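Local coordinates for protein structure-specific endonuclease subunit SLX4 (Thielavia terrestris, PDB 6SEI) that probably serves as the regulatory subunit of the SLX1-SLX4 endonuclease, which cuts branched DNA structures during repair and recombination, at residues 30-35 with 41-46. Sequence-based numbering, arbitrary orientation.
Sequences APRAKD and WHEKML
Glu-43 reaches from the first turn of helix 41-46 to the preceding loop, where its OE1 accepts a hydrogen bond from the backbone N of Ala-33, 3.0 Å away. The N-H points at the oxygen with moderate straightness (152°), arriving on the syn side of the carboxylate but 27° out of its plane. OE1 also accepts a bond from the N of Ser-40, just before the helix, which resembles one half of a capping box. With CG anti to the carbonyl carbon (chi1 -67°) and an extended chain beyond it, glutamate has the length to span this distance; an alanine here would probably leave both amides without their acceptor and the loop freer to move.

Packing is slight. The small methyl of Ala-33, directed toward the helix, probably lets its backbone come near the carboxylate, while OE2 of Glu-43 lies 3.6 Å from CB of Arg-32. The guanidinium leads away, and its NH2 makes a long, weak ion pair with an acidic side chain of a different protein in the assembly.

In this C-terminal part of SLX4, its Slx4 endonuclease family region, the bond joins the loop leaving helix 12-29 to helix 41-46, while Met-45 packs on Val-27 of the former, Leu-56 of helix 53-67 and Ile-51 of strand 51-52.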
ATOM      1  N   ALA B  30     -35.840  37.609   2.466  1.00 16.97           N
ATOM      2  CA  ALA B  30     -36.176  38.670   3.398  1.00 17.28           C
ATOM      3  C   ALA B  30     -35.528  39.978   2.945  1.00 17.39           C
ATOM      4  O   ALA B  30     -34.464  39.965   2.317  1.00 16.98           O
ATOM      5  CB  ALA B  30     -35.713  38.313   4.807  1.00 15.72           C
ATOM      6  N   PRO B  31     -36.159  41.121   3.230  1.00 17.99           N
ATOM      7  CA  PRO B  31     -35.568  42.403   2.826  1.00 18.04           C
ATOM      8  C   PRO B  31     -34.214  42.633   3.484  1.00 17.45           C
ATOM      9  O   PRO B  31     -33.941  42.159   4.590  1.00 16.07           O
ATOM     10  CB  PRO B  31     -36.604  43.439   3.286  1.00 17.33           C
ATOM     11  CG  PRO B  31     -37.484  42.724   4.252  1.00 17.68           C
ATOM     12  CD  PRO B  31     -37.498  41.293   3.817  1.00 18.59           C
ATOM     13  N   ARG B  32     -33.359  43.364   2.776  1.00 17.20           N
ATOM     14  CA  ARG B  32     -31.995  43.589   3.221  1.00 16.88           C
ATOM     15  C   ARG B  32     -31.935  44.731   4.231  1.00 16.38           C
ATOM     16  O   ARG B  32     -32.862  45.535   4.358  1.00 16.98           O
ATOM     17  CB  ARG B  32     -31.086  43.893   2.029  1.00 16.89           C
ATOM     18  CG  ARG B  32     -31.190  45.325   1.536  1.00 17.66           C
ATOM     19  CD  ARG B  32     -30.787  45.463   0.080  1.00 18.37           C
ATOM     20  NE  ARG B  32     -31.042  46.818  -0.398  1.00 19.85           N
ATOM     21  CZ  ARG B  32     -31.207  47.148  -1.675  1.00 21.45           C
ATOM     22  NH1 ARG B  32     -31.140  46.222  -2.623  1.00 21.84           N
ATOM     23  NH2 ARG B  32     -31.435  48.409  -2.007  1.00 22.80           N
ATOM     24  N   ALA B  33     -30.818  44.797   4.950  1.00 16.41           N
ATOM     25  CA  ALA B  33     -30.647  45.809   5.983  1.00 25.70           C
ATOM     26  C   ALA B  33     -30.595  47.202   5.379  1.00 26.14           C
ATOM     27  O   ALA B  33     -29.893  47.438   4.393  1.00 26.49           O
ATOM     28  CB  ALA B  33     -29.366  45.547   6.771  1.00 17.28           C
ATOM     29  N   LYS B  34     -31.343  48.127   5.976  1.00 26.49           N
ATOM     30  CA  LYS B  34     -31.187  49.543   5.666  1.00 26.49           C
ATOM     31  C   LYS B  34     -30.127  50.195   6.539  1.00 25.86           C
ATOM     32  O   LYS B  34     -29.494  51.168   6.116  1.00 25.54           O
ATOM     33  CB  LYS B  34     -32.518  50.279   5.835  1.00 27.60           C
ATOM     34  CG  LYS B  34     -33.637  49.737   4.961  1.00 27.41           C
ATOM     35  CD  LYS B  34     -34.846  50.651   4.998  1.00 28.93           C
ATOM     36  CE  LYS B  34     -36.021  50.051   4.235  1.00 29.40           C
ATOM     37  NZ  LYS B  34     -36.217  50.687   2.898  1.00 30.10           N
ATOM     38  N   ASP B  35     -29.928  49.673   7.750  1.00 26.30           N
ATOM     39  CA  ASP B  35     -28.870  50.112   8.644  1.00 27.38           C
ATOM     40  C   ASP B  35     -27.770  49.063   8.633  1.00 27.59           C
ATOM     41  O   ASP B  35     -27.976  47.964   9.171  1.00 27.75           O
ATOM     42  CB  ASP B  35     -29.416  50.303  10.058  1.00 29.09           C
ATOM     43  CG  ASP B  35     -28.379  50.840  11.029  1.00 30.59           C
ATOM     44  OD1 ASP B  35     -27.210  51.041  10.631  1.00 30.28           O
ATOM     45  OD2 ASP B  35     -28.735  51.060  12.202  1.00 32.38           O
ATOM     46  N   TRP B  41     -30.479  38.276   8.630  1.00 22.17           N
ATOM     47  CA  TRP B  41     -29.871  36.973   8.880  1.00 21.41           C
ATOM     48  C   TRP B  41     -29.068  36.505   7.675  1.00 21.04           C
ATOM     49  O   TRP B  41     -27.998  35.904   7.830  1.00 21.60           O
ATOM     50  CB  TRP B  41     -30.942  35.946   9.244  1.00 21.33           C
ATOM     51  CG  TRP B  41     -31.416  36.058  10.659  1.00 21.35           C
ATOM     52  CD1 TRP B  41     -32.672  36.392  11.080  1.00 21.37           C
ATOM     53  CD2 TRP B  41     -30.638  35.844  11.846  1.00 21.43           C
ATOM     54  NE1 TRP B  41     -32.725  36.397  12.454  1.00 21.61           N
ATOM     55  CE2 TRP B  41     -31.489  36.065  12.947  1.00 21.62           C
ATOM     56  CE3 TRP B  41     -29.306  35.487  12.083  1.00 17.22           C
ATOM     57  CZ2 TRP B  41     -31.051  35.944  14.262  1.00 17.93           C
ATOM     58  CZ3 TRP B  41     -28.876  35.364  13.387  1.00 17.45           C
ATOM     59  CH2 TRP B  41     -29.744  35.592  14.460  1.00 18.46           C
ATOM     60  N   HIS B  42     -29.561  36.784   6.466  1.00 20.31           N
ATOM     61  CA  HIS B  42     -28.823  36.428   5.260  1.00 19.73           C
ATOM     62  C   HIS B  42     -27.499  37.174   5.187  1.00 19.91           C
ATOM     63  O   HIS B  42     -26.467  36.593   4.829  1.00 20.20           O
ATOM     64  CB  HIS B  42     -29.677  36.720   4.026  1.00 19.69           C
ATOM     65  CG  HIS B  42     -29.058  36.277   2.736  1.00 19.51           C
ATOM     66  ND1 HIS B  42     -29.410  36.821   1.520  1.00 19.66           N
ATOM     67  CD2 HIS B  42     -28.120  35.337   2.469  1.00 19.57           C
ATOM     68  CE1 HIS B  42     -28.711  36.241   0.560  1.00 19.42           C
ATOM     69  NE2 HIS B  42     -27.922  35.337   1.109  1.00 19.49           N
ATOM     70  N   GLU B  43     -27.504  38.462   5.532  1.00 20.00           N
ATOM     71  CA  GLU B  43     -26.274  39.242   5.463  1.00 20.20           C
ATOM     72  C   GLU B  43     -25.318  38.879   6.591  1.00 19.84           C
ATOM     73  O   GLU B  43     -24.099  39.033   6.444  1.00 19.50           O
ATOM     74  CB  GLU B  43     -26.603  40.734   5.479  1.00 20.83           C
ATOM     75  CG  GLU B  43     -27.330  41.196   4.225  1.00 21.24           C
ATOM     76  CD  GLU B  43     -27.958  42.568   4.375  1.00 21.55           C
ATOM     77  OE1 GLU B  43     -28.593  42.818   5.421  1.00 21.67           O
ATOM     78  OE2 GLU B  43     -27.825  43.391   3.441  1.00 21.56           O
ATOM     79  N   LYS B  44     -25.843  38.395   7.719  1.00 20.01           N
ATOM     80  CA  LYS B  44     -24.965  37.888   8.767  1.00 20.25           C
ATOM     81  C   LYS B  44     -24.200  36.661   8.284  1.00 20.80           C
ATOM     82  O   LYS B  44     -22.996  36.529   8.536  1.00 21.02           O
ATOM     83  CB  LYS B  44     -25.774  37.566  10.025  1.00 19.80           C
ATOM     84  CG  LYS B  44     -26.282  38.800  10.758  1.00 19.54           C
ATOM     85  CD  LYS B  44     -26.984  38.439  12.056  1.00 19.60           C
ATOM     86  CE  LYS B  44     -26.012  37.844  13.061  1.00 19.73           C
ATOM     87  NZ  LYS B  44     -24.910  38.789  13.381  1.00 19.56           N
ATOM     88  N   MET B  45     -24.878  35.761   7.568  1.00 20.84           N
ATOM     89  CA  MET B  45     -24.211  34.570   7.055  1.00 20.45           C
ATOM     90  C   MET B  45     -23.169  34.929   6.006  1.00 20.49           C
ATOM     91  O   MET B  45     -22.056  34.392   6.023  1.00 20.74           O
ATOM     92  CB  MET B  45     -25.245  33.603   6.483  1.00 20.08           C
ATOM     93  CG  MET B  45     -26.273  33.165   7.505  1.00 20.16           C
ATOM     94  SD  MET B  45     -27.675  32.284   6.804  1.00 20.35           S
ATOM     95  CE  MET B  45     -28.783  32.271   8.210  1.00 20.73           C
ATOM     96  N   LEU B  46     -23.505  35.841   5.089  1.00 20.30           N
ATOM     97  CA  LEU B  46     -22.551  36.240   4.059  1.00 19.95           C
ATOM     98  C   LEU B  46     -21.293  36.852   4.659  1.00 19.93           C
ATOM     99  O   LEU B  46     -20.210  36.735   4.076  1.00 19.97           O
ATOM    100  CB  LEU B  46     -23.205  37.224   3.089  1.00 19.54           C
ATOM    101  CG  LEU B  46     -24.331  36.652   2.230  1.00 19.16           C
ATOM    102  CD1 LEU B  46     -24.939  37.736   1.355  1.00 19.06           C
ATOM    103  CD2 LEU B  46     -23.816  35.501   1.385  1.00 18.73           C
TER